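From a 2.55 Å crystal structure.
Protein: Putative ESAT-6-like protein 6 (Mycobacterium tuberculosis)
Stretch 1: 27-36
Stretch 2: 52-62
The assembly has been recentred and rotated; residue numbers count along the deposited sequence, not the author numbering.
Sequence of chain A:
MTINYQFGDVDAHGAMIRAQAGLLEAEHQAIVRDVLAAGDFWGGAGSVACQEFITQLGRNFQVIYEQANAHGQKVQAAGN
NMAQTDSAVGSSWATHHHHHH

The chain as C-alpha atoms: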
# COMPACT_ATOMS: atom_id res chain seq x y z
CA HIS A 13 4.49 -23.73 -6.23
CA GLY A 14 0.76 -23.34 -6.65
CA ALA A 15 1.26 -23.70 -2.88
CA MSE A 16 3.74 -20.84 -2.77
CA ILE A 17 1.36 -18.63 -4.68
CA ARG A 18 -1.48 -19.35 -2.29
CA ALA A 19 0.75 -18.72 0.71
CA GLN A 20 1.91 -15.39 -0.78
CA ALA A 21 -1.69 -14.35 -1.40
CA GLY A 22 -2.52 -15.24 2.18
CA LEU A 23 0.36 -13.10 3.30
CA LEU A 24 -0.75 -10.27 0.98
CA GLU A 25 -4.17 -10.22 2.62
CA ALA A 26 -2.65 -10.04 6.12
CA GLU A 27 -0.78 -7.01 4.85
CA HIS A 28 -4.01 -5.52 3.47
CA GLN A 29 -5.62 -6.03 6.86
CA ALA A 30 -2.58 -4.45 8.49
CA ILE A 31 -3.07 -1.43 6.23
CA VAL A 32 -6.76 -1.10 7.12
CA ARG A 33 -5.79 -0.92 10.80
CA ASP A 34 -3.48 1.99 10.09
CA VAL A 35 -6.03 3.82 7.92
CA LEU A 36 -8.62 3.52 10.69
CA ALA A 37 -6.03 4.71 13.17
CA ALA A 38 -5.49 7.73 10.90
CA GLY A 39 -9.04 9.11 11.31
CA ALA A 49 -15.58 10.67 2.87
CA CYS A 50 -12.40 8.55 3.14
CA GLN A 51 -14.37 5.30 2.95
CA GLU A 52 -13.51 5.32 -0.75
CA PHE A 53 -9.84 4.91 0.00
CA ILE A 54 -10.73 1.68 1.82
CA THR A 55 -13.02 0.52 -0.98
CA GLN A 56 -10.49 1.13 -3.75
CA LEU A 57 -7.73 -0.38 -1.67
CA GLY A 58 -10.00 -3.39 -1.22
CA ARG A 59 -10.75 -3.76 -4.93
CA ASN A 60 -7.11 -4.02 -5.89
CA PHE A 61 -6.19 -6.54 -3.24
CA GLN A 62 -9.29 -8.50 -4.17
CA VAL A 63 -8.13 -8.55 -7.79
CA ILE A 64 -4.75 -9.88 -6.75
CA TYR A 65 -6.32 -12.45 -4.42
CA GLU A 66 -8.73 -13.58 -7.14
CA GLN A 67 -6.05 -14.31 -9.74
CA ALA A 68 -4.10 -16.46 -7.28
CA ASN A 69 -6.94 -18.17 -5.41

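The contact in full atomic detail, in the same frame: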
# COMPACT_ATOMS: atom_id res chain seq x y z
N GLU A 27 -1.33 -8.35 5.00
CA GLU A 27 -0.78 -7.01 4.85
C GLU A 27 -1.88 -5.97 4.58
O GLU A 27 -1.85 -4.86 5.11
CB GLU A 27 0.30 -6.97 3.76
CG GLU A 27 0.74 -5.55 3.46
CD GLU A 27 1.27 -4.80 4.69
OE1 GLU A 27 1.41 -5.42 5.76
OE2 GLU A 27 1.53 -3.59 4.58
N HIS A 28 -2.84 -6.34 3.74
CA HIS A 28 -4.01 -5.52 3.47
C HIS A 28 -4.76 -5.21 4.77
O HIS A 28 -5.17 -4.07 5.02
CB HIS A 28 -4.91 -6.29 2.51
CG HIS A 28 -6.26 -5.70 2.32
ND1 HIS A 28 -7.37 -6.46 2.02
CD2 HIS A 28 -6.69 -4.41 2.36
CE1 HIS A 28 -8.43 -5.68 1.91
NE2 HIS A 28 -8.04 -4.43 2.11
N GLN A 29 -4.93 -6.23 5.60
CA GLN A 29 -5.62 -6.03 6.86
C GLN A 29 -4.79 -5.13 7.77
O GLN A 29 -5.32 -4.27 8.45
CB GLN A 29 -5.94 -7.36 7.51
CG GLN A 29 -6.94 -8.18 6.72
CD GLN A 29 -6.90 -9.68 7.06
OE1 GLN A 29 -6.09 -10.15 7.89
NE2 GLN A 29 -7.77 -10.43 6.40
N ALA A 30 -3.48 -5.33 7.74
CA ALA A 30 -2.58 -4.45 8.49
C ALA A 30 -2.77 -2.99 8.05
O ALA A 30 -2.85 -2.07 8.87
CB ALA A 30 -1.13 -4.89 8.32
N ILE A 31 -2.86 -2.78 6.75
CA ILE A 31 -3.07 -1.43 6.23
C ILE A 31 -4.40 -0.83 6.70
O ILE A 31 -4.44 0.31 7.16
CB ILE A 31 -2.94 -1.38 4.70
CG1 ILE A 31 -1.46 -1.58 4.32
CG2 ILE A 31 -3.50 -0.05 4.16
CD1 ILE A 31 -1.24 -1.96 2.87
N VAL A 32 -5.47 -1.60 6.64
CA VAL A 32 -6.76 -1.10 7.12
C VAL A 32 -6.69 -0.61 8.57
O VAL A 32 -7.29 0.41 8.92
CB VAL A 32 -7.86 -2.16 7.01
CG1 VAL A 32 -9.16 -1.66 7.65
CG2 VAL A 32 -8.05 -2.56 5.56
N ARG A 33 -5.96 -1.33 9.41
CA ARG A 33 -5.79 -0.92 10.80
C ARG A 33 -5.16 0.46 10.85
O ARG A 33 -5.61 1.32 11.59
CB ARG A 33 -4.95 -1.92 11.58
CG ARG A 33 -5.74 -2.90 12.45
CD ARG A 33 -4.85 -4.05 12.93
NE ARG A 33 -5.12 -5.27 12.18
CZ ARG A 33 -4.19 -6.07 11.67
NH1 ARG A 33 -2.90 -5.82 11.84
NH2 ARG A 33 -4.57 -7.15 11.01
N ASP A 34 -4.14 0.70 10.04
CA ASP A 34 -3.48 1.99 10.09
C ASP A 34 -4.36 3.14 9.57
O ASP A 34 -4.38 4.24 10.14
CB ASP A 34 -2.13 1.95 9.38
CG ASP A 34 -1.01 1.53 10.31
OD1 ASP A 34 -1.14 1.72 11.53
OD2 ASP A 34 0.01 1.00 9.81
N VAL A 35 -5.11 2.86 8.50
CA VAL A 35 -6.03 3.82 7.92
C VAL A 35 -7.05 4.23 8.97
O VAL A 35 -7.27 5.42 9.20
CB VAL A 35 -6.72 3.23 6.66
CG1 VAL A 35 -8.01 3.97 6.33
CG2 VAL A 35 -5.76 3.22 5.47
N LEU A 36 -7.67 3.24 9.62
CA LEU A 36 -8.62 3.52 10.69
C LEU A 36 -7.98 4.35 11.78
O LEU A 36 -8.59 5.27 12.31
CB LEU A 36 -9.12 2.22 11.33
CG LEU A 36 -10.04 1.36 10.48
CD1 LEU A 36 -10.52 0.16 11.27
CD2 LEU A 36 -11.21 2.20 10.00
N GLU A 52 -13.84 5.71 0.62
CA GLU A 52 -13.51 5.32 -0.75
C GLU A 52 -12.07 4.82 -0.84
O GLU A 52 -11.75 3.95 -1.65
CB GLU A 52 -13.79 6.47 -1.72
CG GLU A 52 -15.22 6.47 -2.23
CD GLU A 52 -15.80 7.87 -2.41
OE1 GLU A 52 -15.02 8.86 -2.39
OE2 GLU A 52 -17.04 7.99 -2.56
N PHE A 53 -11.20 5.38 -0.01
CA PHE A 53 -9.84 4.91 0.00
C PHE A 53 -9.86 3.41 0.32
O PHE A 53 -9.28 2.60 -0.40
CB PHE A 53 -9.01 5.67 1.03
CG PHE A 53 -7.56 5.32 1.00
CD1 PHE A 53 -7.07 4.31 1.80
CD2 PHE A 53 -6.70 5.96 0.13
CE1 PHE A 53 -5.72 3.95 1.76
CE2 PHE A 53 -5.34 5.61 0.08
CZ PHE A 53 -4.86 4.61 0.90
N ILE A 54 -10.58 3.06 1.38
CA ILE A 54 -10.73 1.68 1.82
C ILE A 54 -11.35 0.78 0.76
O ILE A 54 -10.94 -0.37 0.58
CB ILE A 54 -11.63 1.62 3.07
CG1 ILE A 54 -10.85 2.11 4.29
CG2 ILE A 54 -12.19 0.22 3.29
CD1 ILE A 54 -11.74 2.70 5.37
N THR A 55 -12.36 1.30 0.06
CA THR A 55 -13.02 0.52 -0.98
C THR A 55 -12.08 0.26 -2.16
O THR A 55 -11.99 -0.86 -2.67
CB THR A 55 -14.33 1.19 -1.47
OG1 THR A 55 -15.36 0.96 -0.50
CG2 THR A 55 -14.79 0.61 -2.81
N GLN A 56 -11.38 1.29 -2.62
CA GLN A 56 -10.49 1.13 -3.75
C GLN A 56 -9.31 0.24 -3.39
O GLN A 56 -8.90 -0.61 -4.16
CB GLN A 56 -9.98 2.48 -4.23
CG GLN A 56 -10.59 2.94 -5.53
CD GLN A 56 -9.66 3.88 -6.27
OE1 GLN A 56 -8.49 3.56 -6.52
NE2 GLN A 56 -10.17 5.06 -6.61
N LEU A 57 -8.76 0.47 -2.21
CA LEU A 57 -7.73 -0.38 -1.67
C LEU A 57 -8.22 -1.83 -1.78
O LEU A 57 -7.58 -2.68 -2.39
CB LEU A 57 -7.49 -0.01 -0.22
CG LEU A 57 -6.21 -0.58 0.38
CD1 LEU A 57 -5.04 0.05 -0.33
CD2 LEU A 57 -6.17 -0.29 1.87
N GLY A 58 -9.39 -2.07 -1.19
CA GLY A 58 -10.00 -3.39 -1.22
C GLY A 58 -10.05 -4.00 -2.60
O GLY A 58 -9.61 -5.13 -2.78
N ARG A 59 -10.56 -3.25 -3.57
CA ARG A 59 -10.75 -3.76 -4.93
C ARG A 59 -9.48 -4.35 -5.47
O ARG A 59 -9.49 -5.46 -6.03
CB ARG A 59 -11.22 -2.65 -5.88
CG ARG A 59 -12.63 -2.16 -5.65
CD ARG A 59 -13.00 -1.07 -6.67
NE ARG A 59 -14.19 -0.32 -6.26
CZ ARG A 59 -15.44 -0.66 -6.58
NH1 ARG A 59 -15.67 -1.74 -7.31
NH2 ARG A 59 -16.46 0.09 -6.16
N ASN A 60 -8.38 -3.61 -5.32
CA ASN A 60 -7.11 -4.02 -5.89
C ASN A 60 -6.54 -5.27 -5.24
O ASN A 60 -6.07 -6.18 -5.92
CB ASN A 60 -6.11 -2.88 -5.86
CG ASN A 60 -6.50 -1.76 -6.79
OD1 ASN A 60 -6.29 -1.84 -8.00
ND2 ASN A 60 -7.09 -0.71 -6.24
N PHE A 61 -6.58 -5.32 -3.92
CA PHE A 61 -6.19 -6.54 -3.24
C PHE A 61 -7.08 -7.67 -3.70
O PHE A 61 -6.60 -8.74 -4.03
CB PHE A 61 -6.25 -6.39 -1.73
CG PHE A 61 -5.04 -5.72 -1.14
CD1 PHE A 61 -3.88 -6.45 -0.91
CD2 PHE A 61 -5.07 -4.37 -0.81
CE1 PHE A 61 -2.78 -5.85 -0.36
CE2 PHE A 61 -3.97 -3.77 -0.25
CZ PHE A 61 -2.81 -4.51 -0.03
N GLN A 62 -8.39 -7.44 -3.75
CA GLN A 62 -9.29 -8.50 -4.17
C GLN A 62 -8.93 -9.02 -5.57
O GLN A 62 -8.94 -10.23 -5.80
CB GLN A 62 -10.76 -8.07 -4.10
CG GLN A 62 -11.75 -9.23 -4.22
CD GLN A 62 -11.35 -10.45 -3.37
OE1 GLN A 62 -11.44 -11.59 -3.83
NE2 GLN A 62 -10.90 -10.20 -2.14

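Two antiparallel helices can pack with no hydrogen bond between them, provided their side chains are set to interlock, and residues 27-36 and 52-62 illustrate the principle. Their axes run at 174° and approach to 11.1 Å, a spacing bridged by aromatic and branched aliphatic side chains. On the first helix His28, Ile31 and Val35 all point toward the partner, the 3-4 spacing that keeps one face of a helix in register; Phe53, Leu57 and Phe61 answer from the second.

The aromatic end shows how rotamers shape a contact. His28 is t at chi1 and Phe61 is m, and these settings bring the two rings into an offset stack, with centroids 4.4 Å apart and planes only 12° from parallel. The offset places His28 CB 3.5 Å from the centroid of the Phe61 ring, almost on its normal, while Phe61 CB lies over a face of the imidazole. His28 NE2 also lies 4.0 Å from Gly58 CA; a CB there would point sideways and be crowded by Ile54 O of its own helix rather than by the imidazole.

Further along, Leu57 (t, p) brings CD2 to 3.5 Å from CG2 of Ile31, whose m, t conformation also extends CD1 to 4.2 Å from Phe61 CZ. Val35 spans two neighbours: its CG2 lies 3.8 Å from Phe53 CE1, its CG1 4.0 Å from Ile54 CG1.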